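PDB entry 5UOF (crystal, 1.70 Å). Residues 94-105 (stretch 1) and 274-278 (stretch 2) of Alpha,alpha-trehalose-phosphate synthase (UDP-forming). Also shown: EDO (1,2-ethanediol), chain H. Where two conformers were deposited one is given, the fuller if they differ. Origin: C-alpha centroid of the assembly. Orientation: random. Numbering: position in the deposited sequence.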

# COMPACT_ATOMS: atom_id res chain seq x y z
N LEU A 94 4.92 12.15 2.76
CA LEU A 94 4.38 12.07 1.40
C LEU A 94 5.17 11.08 0.56
O LEU A 94 4.62 10.13 -0.01
CB LEU A 94 4.42 13.44 0.73
CG LEU A 94 3.34 14.43 1.14
CD1 LEU A 94 3.39 15.65 0.22
CD2 LEU A 94 1.98 13.75 1.09
N TRP A 95 6.48 11.30 0.44
CA TRP A 95 7.29 10.45 -0.42
C TRP A 95 7.14 8.97 -0.09
O TRP A 95 6.86 8.19 -1.01
CB TRP A 95 8.76 10.89 -0.37
CG TRP A 95 9.60 10.16 -1.38
CD1 TRP A 95 9.90 10.56 -2.65
CD2 TRP A 95 10.22 8.88 -1.21
NE1 TRP A 95 10.67 9.62 -3.28
CE2 TRP A 95 10.88 8.57 -2.42
CE3 TRP A 95 10.28 7.96 -0.16
CZ2 TRP A 95 11.60 7.39 -2.60
CZ3 TRP A 95 10.99 6.79 -0.34
CH2 TRP A 95 11.64 6.52 -1.55
N PRO A 96 7.30 8.50 1.16
CA PRO A 96 7.17 7.05 1.37
C PRO A 96 5.78 6.52 1.08
O PRO A 96 5.66 5.43 0.50
CB PRO A 96 7.58 6.86 2.84
CG PRO A 96 7.41 8.21 3.48
CD PRO A 96 7.77 9.18 2.39
N VAL A 97 4.72 7.24 1.46
CA VAL A 97 3.38 6.71 1.21
C VAL A 97 3.10 6.65 -0.29
O VAL A 97 2.54 5.67 -0.79
CB VAL A 97 2.31 7.54 1.94
CG1 VAL A 97 0.91 7.09 1.47
CG2 VAL A 97 2.44 7.36 3.46
N PHE A 98 3.49 7.70 -1.03
CA PHE A 98 3.23 7.69 -2.47
C PHE A 98 4.06 6.63 -3.19
O PHE A 98 3.70 6.24 -4.31
CB PHE A 98 3.53 9.06 -3.08
CG PHE A 98 2.47 10.11 -2.83
CD1 PHE A 98 1.77 10.17 -1.63
CD2 PHE A 98 2.22 11.08 -3.79
CE1 PHE A 98 0.82 11.18 -1.40
CE2 PHE A 98 1.27 12.07 -3.58
CZ PHE A 98 0.57 12.13 -2.38
N HIS A 99 5.15 6.15 -2.59
CA HIS A 99 5.89 5.02 -3.14
C HIS A 99 5.48 3.71 -2.50
O HIS A 99 6.23 2.72 -2.55
CB HIS A 99 7.39 5.25 -3.04
CG HIS A 99 7.89 6.32 -3.95
ND1 HIS A 99 7.79 7.66 -3.65
CD2 HIS A 99 8.43 6.26 -5.20
CE1 HIS A 99 8.27 8.38 -4.66
NE2 HIS A 99 8.67 7.55 -5.60
N TYR A 100 4.28 3.68 -1.90
CA TYR A 100 3.68 2.45 -1.38
C TYR A 100 4.49 1.86 -0.23
O TYR A 100 4.51 0.64 -0.02
CB TYR A 100 3.45 1.43 -2.51
CG TYR A 100 2.26 1.78 -3.36
CD1 TYR A 100 2.33 2.78 -4.31
CD2 TYR A 100 1.04 1.13 -3.19
CE1 TYR A 100 1.22 3.12 -5.08
CE2 TYR A 100 -0.06 1.46 -3.94
CZ TYR A 100 0.03 2.46 -4.89
OH TYR A 100 -1.07 2.78 -5.65
N ARG A 101 5.14 2.73 0.53
CA ARG A 101 5.83 2.31 1.75
C ARG A 101 5.23 3.00 2.97
O ARG A 101 5.91 3.79 3.64
CB ARG A 101 7.33 2.58 1.64
CG ARG A 101 8.08 1.73 0.60
CD ARG A 101 8.06 0.23 0.94
NE ARG A 101 8.58 -0.09 2.27
CZ ARG A 101 9.84 -0.48 2.51
NH1 ARG A 101 10.72 -0.58 1.52
NH2 ARG A 101 10.22 -0.77 3.75
N GLY A 102 3.97 2.70 3.28
CA GLY A 102 3.36 3.24 4.49
C GLY A 102 4.12 2.92 5.76
O GLY A 102 4.07 3.68 6.73
N ASP A 103 4.86 1.80 5.77
CA ASP A 103 5.62 1.39 6.94
C ASP A 103 6.76 2.34 7.25
O ASP A 103 7.24 2.37 8.39
CB ASP A 103 6.19 -0.01 6.74
CG ASP A 103 7.11 -0.10 5.53
OD1 ASP A 103 6.64 0.13 4.39
OD2 ASP A 103 8.31 -0.40 5.71
N LEU A 104 7.22 3.12 6.28
CA LEU A 104 8.33 4.04 6.50
C LEU A 104 7.86 5.45 6.84
O LEU A 104 8.68 6.28 7.25
CB LEU A 104 9.23 4.10 5.27
CG LEU A 104 9.92 2.78 4.91
CD1 LEU A 104 10.79 2.98 3.67
CD2 LEU A 104 10.74 2.25 6.07
N ALA A 105 6.57 5.72 6.69
CA ALA A 105 6.05 7.06 6.90
C ALA A 105 6.05 7.42 8.38
O ALA A 105 5.80 6.57 9.24
CB ALA A 105 4.63 7.17 6.34
C1 EDO H . 1.08 -0.40 0.50
O1 EDO H . 1.12 -1.73 1.01
C2 EDO H . 1.06 0.57 1.68
O2 EDO H . 2.33 0.53 2.35
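Stretch 2 274-278: LDYSK

Stretch 2 has no regular helix or strand, so its path against stretch 1 is best described by a turn, and no crossing angle applies. Asp275 to Lys278 form a type I beta turn, closed by the backbone hydrogen bond from Lys278 N to Asp275 O at 3.2 Å; the central residues, Tyr276 (phi/psi -76/-4) and Ser277 (-84/-8), have the torsions expected of that type. The CA-to-CB bonds of Asp275, Tyr276 and Ser277 point toward stretch 1. By CA positions the chain comes in from Leu274, which makes no contact, is nearest at Ser277, 6.4 Å from His99 CA to Ser277 CA, and recedes at Lys278, which makes none either. The contact buries 290 Å², both sides summed.

Tyr276 gives the largest share, 76 Å². Tyr276 CB lies 3.5 Å from Leu104 CD1, an apolar contact, and the ring follows closely, with Tyr276 CD2 3.6 Å from Leu104 CD1; Tyr276 O is 3.5 Å from Arg101 NH1. The latter pair does not qualify as a hydrogen bond. Arg101 is held instead by Asp103, with Arg101 NE to Asp103 OD1 at 2.9 Å and Arg101 NH2 to Asp103 OD2 at 2.8 Å; N-H...acceptor angles of 174° and 173° mark a nearly linear, two-pronged salt bridge. Arg101 and Leu104 thus both reach Tyr276 from beyond the helical segment 94-98.

Trp95, which loses 57 Å², comes from within that helix. Its CA-to-CB bond points toward stretch 2, and with chi1 at -172° (t) and chi2 at 93° the indole brings CH2 into contact with the turn. CH2 of Trp95 is its closest atom to each residue of stretch 2 it touches: 3.4 Å from Asp275 OD1, 3.8 Å from Ser277 N and 4.1 Å from Tyr276 N. Asp275 OD1 and Ser277 N lie at the ring edge, near its plane.

Ser277, covered over 49 Å², brings its CB to 3.9 Å from Trp95 CH2 and likewise to 3.9 Å from His99 CD2. Its OG and N are engaged within the turn: Ser277 OG donates to Asp275 OD1 at 2.6 Å, and Ser277 N to the same OD1 at 2.9 Å. His99 is the first residue to leave helical phi/psi, at -96/22, and His99 ND1 donates to Trp95 O at 2.8 Å with an angle of 161°, tying its ring back to the preceding turn.

No hydrogen bond crosses between the stretches; those described for Arg101, His99 and Ser277 lie within their own stretches, and the contact is one of packing.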

# COMPACT_ATOMS: atom_id res chain seq x y z
N LEU A 274 20.11 5.88 -4.01
CA LEU A 274 19.81 5.00 -2.88
C LEU A 274 18.56 5.52 -2.18
O LEU A 274 18.63 6.51 -1.44
CB LEU A 274 20.99 4.93 -1.92
CG LEU A 274 22.31 4.39 -2.49
CD1 LEU A 274 23.29 4.13 -1.35
CD2 LEU A 274 22.10 3.13 -3.33
N ASP A 275 17.42 4.87 -2.39
CA ASP A 275 16.27 5.10 -1.53
C ASP A 275 15.48 3.80 -1.45
O ASP A 275 15.76 2.83 -2.17
CB ASP A 275 15.40 6.29 -2.00
CG ASP A 275 14.76 6.07 -3.36
OD1 ASP A 275 14.05 5.07 -3.54
OD2 ASP A 275 14.95 6.93 -4.25
N TYR A 276 14.51 3.77 -0.55
CA TYR A 276 13.83 2.52 -0.25
C TYR A 276 12.83 2.10 -1.32
O TYR A 276 12.27 1.00 -1.21
CB TYR A 276 13.14 2.60 1.11
CG TYR A 276 14.12 2.37 2.23
CD1 TYR A 276 14.83 1.17 2.32
CD2 TYR A 276 14.38 3.35 3.18
CE1 TYR A 276 15.74 0.94 3.32
CE2 TYR A 276 15.31 3.13 4.20
CZ TYR A 276 15.99 1.92 4.26
OH TYR A 276 16.91 1.68 5.25
N SER A 277 12.60 2.90 -2.35
CA SER A 277 11.76 2.45 -3.44
C SER A 277 12.51 1.60 -4.47
O SER A 277 11.88 1.03 -5.35
CB SER A 277 11.12 3.64 -4.16
OG SER A 277 12.07 4.30 -4.98
N LYS A 278 13.84 1.51 -4.36
CA LYS A 278 14.62 0.93 -5.45
C LYS A 278 14.77 -0.58 -5.36
O LYS A 278 15.04 -1.22 -6.38
CB LYS A 278 16.01 1.58 -5.49
CG LYS A 278 15.96 3.09 -5.73
CD LYS A 278 15.21 3.39 -7.00
CE LYS A 278 15.34 4.86 -7.38
NZ LYS A 278 14.59 5.09 -8.63